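Local atomic coordinates of actin-related protein 8 (Homo sapiens, PDB entry 4FO0), a protein that binds ATP with low basal ATPase activity and serves as a proposed core component of the INO80 chromatin-remodelling complex. Residues S24-I29 with P37-H42. Residues are numbered along the deposited sequence; the frame is centred on the assembly and turned at random.
With ATP (adenosine-5'-triphosphate), chain C.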
loop_
_atom_site.group_PDB
_atom_site.type_symbol
_atom_site.label_atom_id
_atom_site.label_comp_id
_atom_site.label_asym_id
_atom_site.label_seq_id
_atom_site.Cartn_x
_atom_site.Cartn_y
_atom_site.Cartn_z
ATOM N N SER A 24 0.434 -3.623 -4.387
ATOM C CA SER A 24 0.886 -4.916 -3.881
ATOM C C SER A 24 -0.295 -5.726 -3.342
ATOM O O SER A 24 -0.374 -6.939 -3.530
ATOM C CB SER A 24 1.914 -4.722 -2.766
ATOM O OG SER A 24 3.013 -3.963 -3.231
ATOM N N THR A 25 -1.222 -5.048 -2.678
ATOM C CA THR A 25 -2.317 -5.743 -2.025
ATOM C C THR A 25 -3.682 -5.389 -2.616
ATOM O O THR A 25 -4.579 -6.236 -2.676
ATOM C CB THR A 25 -2.246 -5.562 -0.488
ATOM O OG1 THR A 25 -1.193 -6.392 0.004
ATOM C CG2 THR A 25 -3.525 -5.995 0.201
ATOM N N THR A 26 -3.846 -4.162 -3.083
ATOM C CA THR A 26 -5.144 -3.786 -3.639
ATOM C C THR A 26 -5.042 -3.187 -5.026
ATOM O O THR A 26 -4.284 -2.249 -5.243
ATOM C CB THR A 26 -5.883 -2.791 -2.746
ATOM O OG1 THR A 26 -6.037 -3.350 -1.435
ATOM C CG2 THR A 26 -7.255 -2.476 -3.334
ATOM N N LEU A 27 -5.797 -3.754 -5.963
ATOM C CA LEU A 27 -6.016 -3.119 -7.246
ATOM C C LEU A 27 -7.165 -2.099 -7.128
ATOM O O LEU A 27 -8.224 -2.375 -6.562
ATOM C CB LEU A 27 -6.349 -4.170 -8.303
ATOM C CG LEU A 27 -6.923 -3.602 -9.612
ATOM C CD1 LEU A 27 -5.913 -2.708 -10.337
ATOM C CD2 LEU A 27 -7.390 -4.729 -10.516
ATOM N N ARG A 28 -6.950 -0.903 -7.631
ATOM C CA ARG A 28 -8.036 0.067 -7.669
ATOM C C ARG A 28 -8.333 0.374 -9.123
ATOM O O ARG A 28 -7.455 0.804 -9.884
ATOM C CB ARG A 28 -7.717 1.310 -6.820
ATOM C CG ARG A 28 -8.108 1.066 -5.365
ATOM C CD ARG A 28 -7.464 1.993 -4.365
ATOM N NE ARG A 28 -6.161 1.510 -3.926
ATOM C CZ ARG A 28 -5.894 0.985 -2.728
ATOM N NH1 ARG A 28 -6.840 0.857 -1.803
ATOM N NH2 ARG A 28 -4.655 0.594 -2.453
ATOM N N ILE A 29 -9.562 0.088 -9.525
ATOM C CA ILE A 29 -9.900 0.155 -10.942
ATOM C C ILE A 29 -11.331 0.658 -11.155
ATOM O O ILE A 29 -12.226 0.345 -10.367
ATOM C CB ILE A 29 -9.683 -1.223 -11.603
ATOM C CG1 ILE A 29 -9.938 -1.158 -13.100
ATOM C CG2 ILE A 29 -10.571 -2.293 -10.959
ATOM C CD1 ILE A 29 -9.447 -2.382 -13.836
ATOM N N PRO A 37 -13.631 4.034 -7.219
ATOM C CA PRO A 37 -13.200 2.879 -8.006
ATOM C C PRO A 37 -13.541 1.604 -7.256
ATOM O O PRO A 37 -13.704 1.641 -6.039
ATOM C CB PRO A 37 -11.682 3.038 -8.025
ATOM C CG PRO A 37 -11.379 3.676 -6.700
ATOM C CD PRO A 37 -12.511 4.652 -6.483
ATOM N N ALA A 38 -13.623 0.484 -7.963
ATOM C CA ALA A 38 -13.650 -0.810 -7.291
ATOM C C ALA A 38 -12.278 -1.111 -6.677
ATOM O O ALA A 38 -11.229 -0.722 -7.218
ATOM C CB ALA A 38 -14.056 -1.902 -8.243
ATOM N N SER A 39 -12.305 -1.785 -5.537
ATOM C CA SER A 39 -11.096 -2.150 -4.817
ATOM C C SER A 39 -11.061 -3.651 -4.691
ATOM O O SER A 39 -11.939 -4.251 -4.074
ATOM C CB SER A 39 -11.074 -1.518 -3.422
ATOM O OG SER A 39 -10.617 -0.166 -3.460
ATOM N N ILE A 40 -10.055 -4.261 -5.294
ATOM C CA ILE A 40 -9.944 -5.710 -5.301
ATOM C C ILE A 40 -8.623 -6.147 -4.700
ATOM O O ILE A 40 -7.575 -5.552 -5.001
ATOM C CB ILE A 40 -10.008 -6.252 -6.749
ATOM C CG1 ILE A 40 -11.381 -5.980 -7.349
ATOM C CG2 ILE A 40 -9.678 -7.734 -6.796
ATOM C CD1 ILE A 40 -11.607 -4.529 -7.652
ATOM N N PRO A 41 -8.661 -7.182 -3.850
ATOM C CA PRO A 41 -7.415 -7.833 -3.404
ATOM C C PRO A 41 -6.681 -8.287 -4.643
ATOM O O PRO A 41 -7.220 -9.044 -5.439
ATOM C CB PRO A 41 -7.898 -9.048 -2.608
ATOM C CG PRO A 41 -9.315 -8.665 -2.171
ATOM C CD PRO A 41 -9.866 -7.791 -3.266
ATOM N N HIS A 42 -5.468 -7.805 -4.826
ATOM C CA HIS A 42 -4.763 -8.034 -6.068
ATOM C C HIS A 42 -4.047 -9.380 -6.013
ATOM O O HIS A 42 -2.816 -9.456 -5.870
ATOM C CB HIS A 42 -3.784 -6.896 -6.271
ATOM C CG HIS A 42 -3.233 -6.833 -7.647
ATOM N ND1 HIS A 42 -1.939 -7.199 -7.942
ATOM C CD2 HIS A 42 -3.805 -6.473 -8.815
ATOM C CE1 HIS A 42 -1.737 -7.056 -9.238
ATOM N NE2 HIS A 42 -2.852 -6.609 -9.787
HETATM P PG ATP C . 1.718 -0.766 -2.107
HETATM O O1G ATP C . 1.409 0.685 -2.355
HETATM O O2G ATP C . 1.931 -1.601 -3.346
HETATM O O3G ATP C . 2.743 -1.037 -1.026
HETATM P PB ATP C . -1.167 -0.936 -1.803
HETATM O O1B ATP C . -1.896 -2.251 -1.873
HETATM O O2B ATP C . -1.310 0.154 -2.854
HETATM O O3B ATP C . 0.358 -1.343 -1.491
HETATM P PA ATP C . -2.711 0.598 0.042
HETATM O O1A ATP C . -3.958 -0.171 -0.314
HETATM O O2A ATP C . -2.513 2.031 -0.380
HETATM O O3A ATP C . -1.453 -0.304 -0.355
HETATM O "O5'" ATP C . -2.573 0.539 1.631
HETATM C "C5'" ATP C . -2.704 -0.731 2.250
HETATM C "C4'" ATP C . -2.268 -0.603 3.689
HETATM O "O4'" ATP C . -3.092 0.380 4.299
HETATM C "C3'" ATP C . -2.458 -1.885 4.481
HETATM O "O3'" ATP C . -1.261 -2.184 5.206
HETATM C "C2'" ATP C . -3.581 -1.564 5.437
HETATM O "O2'" ATP C . -3.468 -2.246 6.677
HETATM C "C1'" ATP C . -3.380 -0.080 5.613
HETATM N N9 ATP C . -4.569 0.543 6.213
HETATM C C8 ATP C . -5.785 0.632 5.656
HETATM N N7 ATP C . -6.647 1.258 6.492
HETATM C C5 ATP C . -5.972 1.577 7.602
HETATM C C6 ATP C . -6.291 2.238 8.877
HETATM N N6 ATP C . -7.549 2.696 9.101
HETATM N N1 ATP C . -5.289 2.367 9.786
HETATM C C2 ATP C . -4.042 1.911 9.559
HETATM N N3 ATP C . -3.688 1.286 8.415
HETATM C C4 ATP C . -4.594 1.098 7.420
HETATM O O HOH W 1 -0.130 -8.360 -5.931
HETATM O O HOH W 2 -9.657 1.100 -1.020
#
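Ser24 and His42 meet through a water: it donates to Ser24 O and lies in plane at the edge of the imidazole, 2.9 Å from His42 ND1. Ser24 also grips the γ-phosphate twice, its N and its OG both donating to O2G of ATP, with OG 2.6 Å from that oxygen. Next, Thr25 N and Thr26 N converge on ATP O1B, while Thr25 O turns to the partner strand and takes His42 N at 2.8 Å, the donor standing well above the carbonyl plane; Thr25 OG1 bonds to Asp255. Thr26 lays CG2 over the centre of one face of the Arg28 guanidinium, 3.7 Å above its plane, and brushes Ser39 CB. Leu27 and Ile40 exchange two backbone bonds, and Leu27 CB packs on His42 CD2 at 3.5 Å. Arg28 passes Ser39 OG with its CG, then bends at chi3 (-87°), bringing NH2 to O1A of the α-phosphate, in a hydrogen bond modelled too short for its length to be trusted; a second water links NH1 to Ser39 OG. Ile29 pairs with Ala38 through both backbones and sets CG2 4.1 Å from Ile40 CD1. Ser24 and Thr25 belong to the phosphate-binding turn of the actin fold, between strands 17-21 and 26-31; this hairpin is the next, 26-31 pairing antiparallel with 38-47 and lying between it and 17-21. Leu27, Ile29 and His42 face helix 170-187, where His42 NE2 is hydrogen-bonded to Trp181.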